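Local coordinates for prophage MuSo2, 43 kDa tail protein (Shewanella oneidensis, PDB 3CDD), which is a phage tail protein of the Mu GpP family that probably serves as a trimeric building block of the baseplate, at residues A[41-45]-A[46-50]; A[97-100]-A[101-104]; A[156-159]-A[160-163]; A[290-293]-A[294-297]. All coordinates share one frame; numbering follows the deposited sequence. Where two conformers were deposited one is given.

Contact 1 of 4, residues A[41-45]-A[46-50]; sequences YKFLG and NDAQY
F43 and A48 meet across a reversal of the chain. The methyl of A48 comes within 3.5 Å of F43 CD2 and lies obliquely to the ring. A48 CA follows at 3.7 Å from the same CD2. The first torsion brings the ring to A48: CG stands beside the backbone N and anti to the carbonyl carbon (chi1 -59°). D47 adds a polar neighbour, its OD1 resting 3.6 Å from F43 CB. The carboxylate of D47 folds back toward the turn because its CG sits between the backbone N and the carbonyl carbon (chi1 57°). There OD1 accepts from a water at 2.7 Å. That water also takes a weak bond from the backbone N of G45, so it links the turn to D47. The other oxygen, OD2, forms a salt bridge with K51.

The reversal itself is a type I beta turn from F43 to N46. It is closed by N46 N to F43 O at 3.0 Å, with the donor above the carbonyl plane. N46 then adopts a positive phi, and the chain enters a short 3-10 segment at A48-Q49. Y50 N to D47 O at 3.1 Å spans that segment.

The turn follows directly on strand 34-42, at the surface. Q49 reaches G195 and V198 of the second subunit. F43 and A48 both pack on I89 of strand 88-97. Backbone bonds of F43 to S87 and of A48 to E86 tie the turn to the loop before that strand.

Contact 2 of 4, residues A[97-100]-A[101-104]; sequences DKTA and DLVD
T99 and L102 touch at the start of helix 100-104. L102 CD1 lies 4.1 Å from T99 CB, and the two side chains cross at a slant. Most of the contact is polar. D97 OD1 is gripped twice by T99. T99 N reaches it at 2.9 Å from above the carboxylate plane. T99 OG1 donates to the same OD1 at 2.5 Å, on its syn lone pair. The T99 hydroxyl gets there by sitting between its backbone N and carbonyl carbon (chi1 60°). The second oxygen, D97 OD2, is bonded to S172. K98 NZ bonds the carbonyl of G131.

The backbone carbonyls are taken up in turn. K98 O accepts from D101 N at 3.2 Å. T99 O receives weak bonds from L102 N and V103 N. A100 O holds two donors: D104 N at 2.9 Å, nearly in line with the carbonyl, and V103 N at 3.0 Å, well above its plane.

The acids of the helix look outward for partners. D101 OD1 forms salt bridges with R248 and R250 of the second subunit. D104 OD2 pairs with R96 of its own chain and with R250 of that subunit. These bridges probably favour the charged carboxylates and help join the subunits.

D97 to A100 is a type I beta turn closed by A100 N to D97 O. Overlapping it, D97 OD1 bonded to T99 N forms an Asx turn, a common capping arrangement where a chain enters a helix.

Contact 3 of 4, residues A[156-159]-A[160-163]; sequences HELL and ARLA
L158, R161 and L162 meet along one turn of helix 155-164, a local contact between residues three and four apart. The helix belongs to the gp44-like second domain. Its backbone is regular. A160 N bonds to H156 O at 2.8 Å, and L162 N to L158 O at 3.1 Å with an almost straight N-H...O angle of 174°. R161 N to E157 O and A163 N to L159 O repeat the pattern.

The flat guanidinium of R161 lies over L158. L158 CD1 sits under one face, off toward the rim, 3.5 Å from R161 NH2. R161 starts with CG between its backbone N and carbonyl carbon (chi1 58°), and CG rests 3.2 Å from L158 O. The chain then runs extended, back along the helix. Its NE forms salt bridges with E150 and E153, which probably hold the group in place and balance its charge.

L158 CG meets L162 CD1 at 4.1 Å. H156 is turned so that CG is anti to the backbone N (chi1 -177°). One ring face then lies near the methyl of A160, with A160 CB 4.2 Å from H156 NE2.

L158, L159 and L162 face inward. L158 and L159 pack on helix 119-127 at I122, A123 and V126, and L162 on L119 of the same helix. H156, L159, A160 and A163 touch L170 of strand 169-172. The pattern is that of an amphipathic helix, with leucines toward the domain core and an arginine bound to acids at the margin.

Contact 4 of 4, residues A[290-293]-A[294-297]; sequences WRIP and QTGK
R291 reaches across a tight turn to the backbone of G296. R291 NH1 donates to G296 O at 3.0 Å; the oxygen comes at the edge of the guanidinium, somewhat out of its plane. R291 CG stands beside the backbone N (chi1 -69°), and the chain then runs extended, which leaves R291 CD 3.5 Å from G296 O.

I292, the next residue, packs against the far side of the turn through CG2. I292 CG2 approaches Q294 OE1 at 3.4 Å, with the two side chains crossing at about a right angle. Q294 is bent at chi2 (84°), which swings its amide back toward I292. The Q294 side chain also lies alongside P293, pointing the same way, with Q294 OE1 3.7 Å from P293 CD.

Two backbone bonds close the turn. I292 N donates to K297 O at 2.8 Å, nearly straight. G296 N meets I292 O at 2.6 Å, almost head-on to the carbonyl. The second bond spans five residues and so makes an alpha turn. G296, which ends it, has a positive phi.

I292 packs on V190 and W299, while W290 inserts toward I22 and I24 and bonds S326 through NE1.

Beyond the turn, R291 NE pairs with E5 and NH1 with E70. K297 NZ lies 6.8 Å from R291 NH1, so these like charges are not in contact. The two acids probably stabilise the positive charge of R291, and the carbonyl of G296 adds to that.

Along the chain the four contacts come in series; none nests in or crosses another. Contact 1 closes the turn after strand 34-42 in the N-terminal family domain. Contact 2 closes the turn where strand 88-97 passes into helix 100-104, in the range of the gp44-like second domain. Contact 3 is a turn of helix 155-164 in that same domain. Only contacts 2 and 3 touch: L102 O and H156 N are 2.9 Å apart in a probable hydrogen bond, joining the two helices. Contact 4 closes a loop between strands 281-288 and 304-309 in the fourth domain, on the opposite side of the chain's centre from contact 3. Contacts 1 and 2 both reach the second subunit.

Contact 1 of 4, residues A[41-45]-A[46-50]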
ATOM      1  N   TYR A  41      -5.852 -30.769   0.776  1.00 29.42           N
ATOM      2  CA  TYR A  41      -5.912 -32.111   0.226  1.00 30.03           C
ATOM      3  C   TYR A  41      -5.900 -32.067  -1.299  1.00 29.33           C
ATOM      4  O   TYR A  41      -6.531 -31.206  -1.897  1.00 28.58           O
ATOM      5  CB  TYR A  41      -7.149 -32.852   0.723  1.00 30.94           C
ATOM      6  CG  TYR A  41      -7.031 -33.441   2.100  1.00 32.02           C
ATOM      7  CD1 TYR A  41      -7.194 -32.650   3.232  1.00 34.64           C
ATOM      8  CD2 TYR A  41      -6.778 -34.810   2.279  1.00 35.68           C
ATOM      9  CE1 TYR A  41      -7.103 -33.199   4.529  1.00 34.51           C
ATOM     10  CE2 TYR A  41      -6.679 -35.371   3.566  1.00 34.75           C
ATOM     11  CZ  TYR A  41      -6.848 -34.543   4.683  1.00 35.30           C
ATOM     12  OH  TYR A  41      -6.754 -35.061   5.960  1.00 36.29           O
ATOM     13  N   LYS A  42      -5.163 -32.999  -1.900  1.00 28.95           N
ATOM     14  CA  LYS A  42      -5.177 -33.243  -3.341  1.00 28.84           C
ATOM     15  C   LYS A  42      -5.854 -34.595  -3.661  1.00 28.52           C
ATOM     16  O   LYS A  42      -5.511 -35.626  -3.072  1.00 27.13           O
ATOM     17  CB  LYS A  42      -3.754 -33.248  -3.905  1.00 28.62           C
ATOM     18  CG  LYS A  42      -3.039 -31.908  -3.910  1.00 30.74           C
ATOM     19  CD  LYS A  42      -3.731 -30.840  -4.772  1.00 34.22           C
ATOM     20  CE  LYS A  42      -3.784 -31.233  -6.232  1.00 37.85           C
ATOM     21  NZ  LYS A  42      -4.633 -30.284  -7.047  1.00 42.45           N
ATOM     22  N   PHE A  43      -6.797 -34.569  -4.606  1.00 28.33           N
ATOM     23  CA  PHE A  43      -7.520 -35.751  -5.032  1.00 28.82           C
ATOM     24  C   PHE A  43      -7.176 -36.082  -6.477  1.00 29.77           C
ATOM     25  O   PHE A  43      -7.661 -35.426  -7.405  1.00 29.60           O
ATOM     26  CB  PHE A  43      -9.015 -35.528  -4.871  1.00 29.36           C
ATOM     27  CG  PHE A  43      -9.423 -35.225  -3.454  1.00 29.20           C
ATOM     28  CD1 PHE A  43      -9.868 -36.235  -2.618  1.00 30.46           C
ATOM     29  CD2 PHE A  43      -9.331 -33.942  -2.955  1.00 29.33           C
ATOM     30  CE1 PHE A  43     -10.224 -35.951  -1.300  1.00 30.40           C
ATOM     31  CE2 PHE A  43      -9.685 -33.654  -1.651  1.00 30.00           C
ATOM     32  CZ  PHE A  43     -10.138 -34.659  -0.829  1.00 29.38           C
ATOM     33  N   LEU A  44      -6.340 -37.109  -6.662  1.00 29.88           N
ATOM     34  CA  LEU A  44      -5.783 -37.424  -7.976  1.00 30.67           C
ATOM     35  C   LEU A  44      -6.786 -38.046  -8.941  1.00 31.29           C
ATOM     36  O   LEU A  44      -6.556 -38.058 -10.148  1.00 31.48           O
ATOM     37  CB  LEU A  44      -4.530 -38.295  -7.849  1.00 30.46           C
ATOM     38  CG  LEU A  44      -3.438 -37.667  -6.981  1.00 31.65           C
ATOM     39  CD1 LEU A  44      -2.487 -38.703  -6.552  1.00 31.13           C
ATOM     40  CD2 LEU A  44      -2.713 -36.542  -7.689  1.00 32.70           C
ATOM     41  N   GLY A  45      -7.897 -38.553  -8.407  1.00 31.72           N
ATOM     42  CA  GLY A  45      -9.022 -38.981  -9.239  1.00 32.36           C
ATOM     43  C   GLY A  45      -9.838 -37.811  -9.788  1.00 32.91           C
ATOM     44  O   GLY A  45     -10.839 -38.028 -10.459  1.00 33.13           O
ATOM     45  N   ASN A  46      -9.414 -36.574  -9.496  1.00 33.44           N
ATOM     46  CA  ASN A  46     -10.039 -35.360 -10.039  1.00 34.25           C
ATOM     47  C   ASN A  46     -11.498 -35.287  -9.587  1.00 34.23           C
ATOM     48  O   ASN A  46     -12.381 -34.800 -10.308  1.00 33.83           O
ATOM     49  CB  ASN A  46      -9.926 -35.334 -11.570  1.00 34.91           C
ATOM     50  CG  ASN A  46      -9.617 -33.954 -12.119  1.00 37.55           C
ATOM     51  OD1 ASN A  46      -9.030 -33.104 -11.434  1.00 40.28           O
ATOM     52  ND2 ASN A  46      -9.989 -33.730 -13.382  1.00 39.17           N
ATOM     53  N   ASP A  47     -11.721 -35.759  -8.362  1.00 33.77           N
ATOM     54  CA  ASP A  47     -13.055 -35.931  -7.819  1.00 34.13           C
ATOM     55  C   ASP A  47     -13.184 -35.271  -6.451  1.00 33.65           C
ATOM     56  O   ASP A  47     -13.962 -35.694  -5.612  1.00 34.00           O
ATOM     57  CB  ASP A  47     -13.400 -37.429  -7.767  1.00 34.47           C
ATOM     58  CG  ASP A  47     -12.393 -38.246  -6.959  1.00 35.02           C
ATOM     59  OD1 ASP A  47     -11.332 -37.715  -6.556  1.00 35.55           O
ATOM     60  OD2 ASP A  47     -12.673 -39.435  -6.725  1.00 35.31           O
ATOM     61  N   ALA A  48     -12.401 -34.221  -6.242  1.00 33.54           N
ATOM     62  CA  ALA A  48     -12.412 -33.450  -5.003  1.00 33.65           C
ATOM     63  C   ALA A  48     -13.809 -32.950  -4.628  1.00 33.79           C
ATOM     64  O   ALA A  48     -14.167 -32.913  -3.454  1.00 33.99           O
ATOM     65  CB  ALA A  48     -11.463 -32.278  -5.125  1.00 32.80           C
ATOM     66  N   GLN A  49     -14.596 -32.559  -5.623  1.00 33.90           N
ATOM     67  CA  GLN A  49     -15.883 -31.920  -5.349  1.00 34.17           C
ATOM     68  C   GLN A  49     -16.943 -32.909  -4.847  1.00 35.67           C
ATOM     69  O   GLN A  49     -17.992 -32.499  -4.341  1.00 35.27           O
ATOM     70  CB  GLN A  49     -16.346 -31.136  -6.579  1.00 33.53           C
ATOM     71  CG  GLN A  49     -15.398 -29.972  -6.917  1.00 32.74           C
ATOM     72  CD  GLN A  49     -15.862 -29.127  -8.079  1.00 33.31           C
ATOM     73  OE1 GLN A  49     -17.067 -28.995  -8.336  1.00 33.56           O
ATOM     74  NE2 GLN A  49     -14.912 -28.531  -8.783  1.00 30.52           N
ATOM     75  N   TYR A  50     -16.657 -34.208  -4.974  1.00 37.10           N
ATOM     76  CA  TYR A  50     -17.545 -35.264  -4.444  1.00 39.10           C
ATOM     77  C   TYR A  50     -17.022 -35.851  -3.123  1.00 39.86           C
ATOM     78  O   TYR A  50     -17.532 -36.859  -2.648  1.00 39.97           O
ATOM     79  CB  TYR A  50     -17.753 -36.378  -5.493  1.00 39.32           C
ATOM     80  CG  TYR A  50     -18.000 -35.850  -6.892  1.00 40.31           C
ATOM     81  CD1 TYR A  50     -19.279 -35.456  -7.304  1.00 41.48           C
ATOM     82  CD2 TYR A  50     -16.949 -35.727  -7.800  1.00 41.13           C
ATOM     83  CE1 TYR A  50     -19.500 -34.958  -8.597  1.00 41.65           C
ATOM     84  CE2 TYR A  50     -17.152 -35.227  -9.083  1.00 41.58           C
ATOM     85  CZ  TYR A  50     -18.422 -34.839  -9.476  1.00 41.57           C
ATOM     86  OH  TYR A  50     -18.594 -34.348 -10.757  1.00 41.69           O
TER
HETATM   87  O   HOH W   1      -9.288 -39.047  -5.409  1.00 28.49           O

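Contact 2 of 4, residues A[97-100]-A[101-104]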
ATOM      1  N   ASP A  97      -5.899 -13.873  19.312  1.00 28.29           N
ATOM      2  CA  ASP A  97      -6.249 -14.262  20.673  1.00 28.56           C
ATOM      3  C   ASP A  97      -7.402 -13.386  21.213  1.00 28.15           C
ATOM      4  O   ASP A  97      -7.786 -12.416  20.566  1.00 28.89           O
ATOM      5  CB  ASP A  97      -4.983 -14.373  21.571  1.00 28.49           C
ATOM      6  CG  ASP A  97      -4.641 -13.103  22.342  1.00 30.30           C
ATOM      7  OD1 ASP A  97      -5.381 -12.079  22.306  1.00 25.98           O
ATOM      8  OD2 ASP A  97      -3.594 -13.168  23.030  1.00 30.56           O
ATOM      9  N   LYS A  98      -7.971 -13.760  22.361  1.00 27.39           N
ATOM     10  CA  LYS A  98      -9.157 -13.088  22.940  1.00 26.91           C
ATOM     11  C   LYS A  98      -9.077 -11.564  23.021  1.00 26.24           C
ATOM     12  O   LYS A  98     -10.096 -10.880  22.861  1.00 26.02           O
ATOM     13  CB  LYS A  98      -9.448 -13.630  24.351  1.00 26.78           C
ATOM     14  CG  LYS A  98     -10.025 -15.032  24.392  1.00 26.76           C
ATOM     15  CD  LYS A  98     -10.170 -15.539  25.831  1.00 27.24           C
ATOM     16  CE  LYS A  98     -11.101 -14.643  26.622  1.00 29.81           C
ATOM     17  NZ  LYS A  98     -11.630 -15.314  27.856  1.00 33.26           N
ATOM     18  N   THR A  99      -7.876 -11.033  23.275  1.00 25.92           N
ATOM     19  CA  THR A  99      -7.698  -9.578  23.435  1.00 25.87           C
ATOM     20  C   THR A  99      -8.040  -8.795  22.161  1.00 26.61           C
ATOM     21  O   THR A  99      -8.123  -7.569  22.189  1.00 25.70           O
ATOM     22  CB  THR A  99      -6.290  -9.196  23.939  1.00 26.31           C
ATOM     23  OG1 THR A  99      -5.296  -9.661  23.014  1.00 26.37           O
ATOM     24  CG2 THR A  99      -6.022  -9.783  25.337  1.00 26.43           C
ATOM     25  N   ALA A 100      -8.283  -9.506  21.055  1.00 27.26           N
ATOM     26  CA  ALA A 100      -8.661  -8.836  19.811  1.00 27.52           C
ATOM     27  C   ALA A 100      -9.985  -8.082  19.965  1.00 27.62           C
ATOM     28  O   ALA A 100     -10.179  -7.048  19.334  1.00 28.15           O
ATOM     29  CB  ALA A 100      -8.734  -9.823  18.668  1.00 27.32           C
ATOM     30  N   ASP A 101     -10.888  -8.586  20.811  1.00 27.22           N
ATOM     31  CA  ASP A 101     -12.129  -7.875  21.112  1.00 26.98           C
ATOM     32  C   ASP A 101     -11.841  -6.496  21.712  1.00 26.99           C
ATOM     33  O   ASP A 101     -12.573  -5.542  21.451  1.00 26.67           O
ATOM     34  CB  ASP A 101     -13.031  -8.687  22.051  1.00 26.03           C
ATOM     35  CG  ASP A 101     -13.750  -9.824  21.335  1.00 26.64           C
ATOM     36  OD1 ASP A 101     -13.797  -9.815  20.077  1.00 26.23           O
ATOM     37  OD2 ASP A 101     -14.260 -10.732  22.029  1.00 24.80           O
ATOM     38  N   LEU A 102     -10.761  -6.404  22.494  1.00 26.61           N
ATOM     39  CA  LEU A 102     -10.344  -5.144  23.116  1.00 26.38           C
ATOM     40  C   LEU A 102      -9.815  -4.162  22.082  1.00 26.41           C
ATOM     41  O   LEU A 102      -9.824  -2.961  22.311  1.00 26.42           O
ATOM     42  CB  LEU A 102      -9.261  -5.378  24.171  1.00 26.43           C
ATOM     43  CG  LEU A 102      -9.546  -6.337  25.336  1.00 26.29           C
ATOM     44  CD1 LEU A 102      -8.302  -6.451  26.227  1.00 24.49           C
ATOM     45  CD2 LEU A 102     -10.743  -5.914  26.166  1.00 24.90           C
ATOM     46  N   VAL A 103      -9.340  -4.687  20.954  1.00 25.18           N
ATOM     47  CA  VAL A 103      -8.778  -3.873  19.898  1.00 24.94           C
ATOM     48  C   VAL A 103      -9.882  -3.410  18.941  1.00 24.42           C
ATOM     49  O   VAL A 103      -9.820  -2.296  18.415  1.00 23.56           O
ATOM     50  CB  VAL A 103      -7.735  -4.685  19.074  1.00 25.24           C
ATOM     51  CG1 VAL A 103      -7.314  -3.935  17.776  1.00 26.28           C
ATOM     52  CG2 VAL A 103      -6.524  -5.094  19.948  1.00 26.29           C
ATOM     53  N   ASP A 104     -10.848  -4.297  18.685  1.00 23.50           N
ATOM     54  CA  ASP A 104     -11.918  -4.054  17.692  1.00 24.67           C
ATOM     55  C   ASP A 104     -13.073  -3.201  18.198  1.00 24.08           C
ATOM     56  O   ASP A 104     -13.644  -2.411  17.439  1.00 23.99           O
ATOM     57  CB  ASP A 104     -12.540  -5.375  17.219  1.00 24.18           C
ATOM     58  CG  ASP A 104     -11.612  -6.201  16.383  1.00 25.80           C
ATOM     59  OD1 ASP A 104     -10.528  -5.703  15.950  1.00 24.30           O
ATOM     60  OD2 ASP A 104     -11.985  -7.383  16.182  1.00 28.71           O
TER

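Contact 3 of 4, residues A[156-159]-A[160-163]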
ATOM      1  N   HIS A 156      -8.494  -1.326  24.285  1.00 26.56           N
ATOM      2  CA  HIS A 156      -7.040  -1.281  24.030  1.00 27.38           C
ATOM      3  C   HIS A 156      -6.443   0.126  23.880  1.00 28.18           C
ATOM      4  O   HIS A 156      -5.397   0.419  24.471  1.00 29.01           O
ATOM      5  CB  HIS A 156      -6.613  -2.145  22.835  1.00 27.75           C
ATOM      6  CG  HIS A 156      -5.134  -2.147  22.617  1.00 28.78           C
ATOM      7  ND1 HIS A 156      -4.543  -1.546  21.529  1.00 31.16           N
ATOM      8  CD2 HIS A 156      -4.124  -2.637  23.375  1.00 28.26           C
ATOM      9  CE1 HIS A 156      -3.231  -1.693  21.611  1.00 32.10           C
ATOM     10  NE2 HIS A 156      -2.953  -2.355  22.721  1.00 30.30           N
ATOM     11  N   GLU A 157      -7.071   0.991  23.092  1.00 28.19           N
ATOM     12  CA  GLU A 157      -6.570   2.358  22.940  1.00 28.84           C
ATOM     13  C   GLU A 157      -6.542   3.131  24.255  1.00 28.89           C
ATOM     14  O   GLU A 157      -5.606   3.914  24.500  1.00 29.52           O
ATOM     15  CB  GLU A 157      -7.415   3.153  21.953  1.00 28.99           C
ATOM     16  CG  GLU A 157      -7.240   2.763  20.533  1.00 30.88           C
ATOM     17  CD  GLU A 157      -8.302   3.400  19.631  1.00 34.82           C
ATOM     18  OE1 GLU A 157      -9.446   3.651  20.094  1.00 32.11           O
ATOM     19  OE2 GLU A 157      -7.973   3.657  18.449  1.00 38.12           O
ATOM     20  N   LEU A 158      -7.559   2.935  25.092  1.00 28.39           N
ATOM     21  CA  LEU A 158      -7.571   3.582  26.400  1.00 28.65           C
ATOM     22  C   LEU A 158      -6.464   3.050  27.300  1.00 28.47           C
ATOM     23  O   LEU A 158      -5.706   3.822  27.890  1.00 28.51           O
ATOM     24  CB  LEU A 158      -8.914   3.420  27.101  1.00 28.71           C
ATOM     25  CG  LEU A 158      -8.927   3.844  28.569  1.00 29.43           C
ATOM     26  CD1 LEU A 158      -8.773   5.354  28.669  1.00 30.52           C
ATOM     27  CD2 LEU A 158     -10.203   3.374  29.269  1.00 29.07           C
ATOM     28  N   LEU A 159      -6.366   1.731  27.394  1.00 28.05           N
ATOM     29  CA  LEU A 159      -5.389   1.109  28.277  1.00 27.52           C
ATOM     30  C   LEU A 159      -3.980   1.415  27.825  1.00 27.81           C
ATOM     31  O   LEU A 159      -3.099   1.639  28.656  1.00 27.98           O
ATOM     32  CB  LEU A 159      -5.646  -0.399  28.408  1.00 26.79           C
ATOM     33  CG  LEU A 159      -7.006  -0.700  29.075  1.00 26.75           C
ATOM     34  CD1 LEU A 159      -7.372  -2.199  29.089  1.00 26.32           C
ATOM     35  CD2 LEU A 159      -7.082  -0.097  30.500  1.00 25.61           C
ATOM     36  N   ALA A 160      -3.768   1.459  26.510  1.00 27.83           N
ATOM     37  CA  ALA A 160      -2.445   1.720  25.959  1.00 28.06           C
ATOM     38  C   ALA A 160      -1.990   3.154  26.266  1.00 28.00           C
ATOM     39  O   ALA A 160      -0.844   3.359  26.663  1.00 27.97           O
ATOM     40  CB  ALA A 160      -2.400   1.414  24.440  1.00 28.15           C
ATOM     41  N   ARG A 161      -2.879   4.136  26.125  1.00 28.28           N
ATOM     42  CA  ARG A 161      -2.502   5.512  26.483  1.00 29.35           C
ATOM     43  C   ARG A 161      -2.211   5.695  27.988  1.00 29.22           C
ATOM     44  O   ARG A 161      -1.224   6.329  28.369  1.00 29.53           O
ATOM     45  CB  ARG A 161      -3.458   6.578  25.927  1.00 29.46           C
ATOM     46  CG  ARG A 161      -4.937   6.489  26.303  1.00 30.33           C
ATOM     47  CD  ARG A 161      -5.630   7.789  25.838  1.00 30.40           C
ATOM     48  NE  ARG A 161      -7.079   7.861  26.058  1.00 29.63           N
ATOM     49  CZ  ARG A 161      -7.659   8.447  27.105  1.00 33.70           C
ATOM     50  NH1 ARG A 161      -6.919   8.999  28.068  1.00 33.62           N
ATOM     51  NH2 ARG A 161      -8.987   8.490  27.200  1.00 32.20           N
ATOM     52  N   LEU A 162      -3.033   5.094  28.832  1.00 29.07           N
ATOM     53  CA  LEU A 162      -2.757   5.059  30.271  1.00 29.30           C
ATOM     54  C   LEU A 162      -1.408   4.385  30.583  1.00 29.29           C
ATOM     55  O   LEU A 162      -0.604   4.923  31.356  1.00 28.67           O
ATOM     56  CB  LEU A 162      -3.901   4.351  31.014  1.00 28.91           C
ATOM     57  CG  LEU A 162      -5.318   4.946  30.896  1.00 28.95           C
ATOM     58  CD1 LEU A 162      -6.311   4.090  31.689  1.00 28.78           C
ATOM     59  CD2 LEU A 162      -5.399   6.389  31.357  1.00 26.50           C
ATOM     60  N   ALA A 163      -1.182   3.210  29.981  1.00 29.29           N
ATOM     61  CA  ALA A 163       0.062   2.454  30.147  1.00 29.66           C
ATOM     62  C   ALA A 163       1.290   3.332  29.893  1.00 30.57           C
ATOM     63  O   ALA A 163       2.304   3.237  30.595  1.00 30.80           O
ATOM     64  CB  ALA A 163       0.076   1.241  29.212  1.00 28.75           C
TER

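Contact 4 of 4, residues A[290-293]-A[294-297]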
ATOM      1  N   TRP A 290       9.469 -25.658  18.438  1.00 26.95           N
ATOM      2  CA  TRP A 290       8.780 -24.592  19.169  1.00 26.40           C
ATOM      3  C   TRP A 290       9.226 -24.571  20.639  1.00 26.69           C
ATOM      4  O   TRP A 290       8.964 -23.603  21.379  1.00 26.00           O
ATOM      5  CB  TRP A 290       7.296 -24.906  19.128  1.00 26.62           C
ATOM      6  CG  TRP A 290       6.661 -24.731  17.799  1.00 26.04           C
ATOM      7  CD1 TRP A 290       7.283 -24.589  16.570  1.00 27.28           C
ATOM      8  CD2 TRP A 290       5.254 -24.648  17.552  1.00 26.48           C
ATOM      9  NE1 TRP A 290       6.317 -24.433  15.565  1.00 26.53           N
ATOM     10  CE2 TRP A 290       5.074 -24.464  16.150  1.00 25.48           C
ATOM     11  CE3 TRP A 290       4.122 -24.675  18.384  1.00 24.46           C
ATOM     12  CZ2 TRP A 290       3.807 -24.343  15.575  1.00 27.08           C
ATOM     13  CZ3 TRP A 290       2.873 -24.560  17.811  1.00 24.97           C
ATOM     14  CH2 TRP A 290       2.722 -24.383  16.423  1.00 25.73           C
ATOM     15  N   ARG A 291       9.880 -25.658  21.049  1.00 25.59           N
ATOM     16  CA  ARG A 291      10.366 -25.836  22.419  1.00 25.81           C
ATOM     17  C   ARG A 291      11.872 -25.668  22.530  1.00 25.68           C
ATOM     18  O   ARG A 291      12.640 -26.092  21.647  1.00 26.13           O
ATOM     19  CB  ARG A 291      10.011 -27.219  22.918  1.00 25.74           C
ATOM     20  CG  ARG A 291       8.551 -27.405  23.127  1.00 27.18           C
ATOM     21  CD  ARG A 291       8.266 -28.583  24.031  1.00 26.83           C
ATOM     22  NE  ARG A 291       6.830 -28.817  24.077  1.00 28.07           N
ATOM     23  CZ  ARG A 291       6.011 -28.297  24.984  1.00 27.85           C
ATOM     24  NH1 ARG A 291       6.493 -27.522  25.954  1.00 25.91           N
ATOM     25  NH2 ARG A 291       4.711 -28.574  24.927  1.00 25.98           N
ATOM     26  N   ILE A 292      12.290 -25.036  23.618  1.00 25.37           N
ATOM     27  CA  ILE A 292      13.693 -24.909  23.961  1.00 24.58           C
ATOM     28  C   ILE A 292      14.142 -26.280  24.438  1.00 25.11           C
ATOM     29  O   ILE A 292      13.637 -26.749  25.441  1.00 24.42           O
ATOM     30  CB  ILE A 292      13.839 -23.828  25.053  1.00 24.48           C
ATOM     31  CG1 ILE A 292      13.301 -22.471  24.521  1.00 26.77           C
ATOM     32  CG2 ILE A 292      15.271 -23.685  25.475  1.00 23.82           C
ATOM     33  CD1 ILE A 292      12.874 -21.458  25.591  1.00 25.57           C
ATOM     34  N   PRO A 293      15.092 -26.926  23.727  1.00 25.20           N
ATOM     35  CA  PRO A 293      15.517 -28.298  24.110  1.00 24.93           C
ATOM     36  C   PRO A 293      16.106 -28.425  25.522  1.00 25.57           C
ATOM     37  O   PRO A 293      15.945 -29.484  26.174  1.00 25.02           O
ATOM     38  CB  PRO A 293      16.569 -28.679  23.067  1.00 24.80           C
ATOM     39  CG  PRO A 293      16.475 -27.605  21.963  1.00 24.89           C
ATOM     40  CD  PRO A 293      15.822 -26.394  22.560  1.00 25.17           C
ATOM     41  N   GLN A 294      16.787 -27.379  25.995  1.00 25.84           N
ATOM     42  CA  GLN A 294      17.382 -27.419  27.341  1.00 26.11           C
ATOM     43  C   GLN A 294      16.313 -27.507  28.427  1.00 26.49           C
ATOM     44  O   GLN A 294      16.350 -28.379  29.300  1.00 26.89           O
ATOM     45  CB  GLN A 294      18.282 -26.202  27.605  1.00 25.20           C
ATOM     46  CG  GLN A 294      19.585 -26.199  26.823  1.00 25.74           C
ATOM     47  CD  GLN A 294      19.406 -25.642  25.419  1.00 29.20           C
ATOM     48  OE1 GLN A 294      18.293 -25.282  25.022  1.00 27.13           O
ATOM     49  NE2 GLN A 294      20.493 -25.581  24.660  1.00 29.42           N
ATOM     50  N   THR A 295      15.354 -26.603  28.322  1.00 27.11           N
ATOM     51  CA  THR A 295      14.317 -26.370  29.319  0.50 27.70           C
ATOM     52  C   THR A 295      13.034 -27.168  29.032  1.00 27.77           C
ATOM     53  O   THR A 295      12.260 -27.496  29.954  1.00 27.57           O
ATOM     54  CB  THR A 295      13.999 -24.842  29.391  0.50 27.77           C
ATOM     55  OG1 THR A 295      13.115 -24.562  30.478  0.50 29.22           O
ATOM     56  CG2 THR A 295      13.357 -24.360  28.127  0.50 27.82           C
ATOM     57  N   GLY A 296      12.803 -27.464  27.751  1.00 27.73           N
ATOM     58  CA  GLY A 296      11.568 -28.135  27.311  1.00 28.93           C
ATOM     59  C   GLY A 296      10.366 -27.205  27.365  1.00 29.72           C
ATOM     60  O   GLY A 296       9.228 -27.635  27.221  1.00 29.45           O
ATOM     61  N   LYS A 297      10.627 -25.910  27.542  1.00 30.63           N
ATOM     62  CA  LYS A 297       9.568 -24.921  27.599  1.00 30.87           C
ATOM     63  C   LYS A 297       9.426 -24.270  26.240  1.00 30.47           C
ATOM     64  O   LYS A 297      10.397 -24.137  25.493  1.00 31.22           O
ATOM     65  CB  LYS A 297       9.832 -23.877  28.695  1.00 31.89           C
ATOM     66  CG  LYS A 297       9.979 -24.465  30.116  1.00 32.47           C
ATOM     67  CD  LYS A 297       8.632 -24.624  30.820  1.00 36.16           C
ATOM     68  CE  LYS A 297       8.777 -25.158  32.245  1.00 35.66           C
ATOM     69  NZ  LYS A 297       8.468 -26.611  32.367  1.00 38.24           N
TER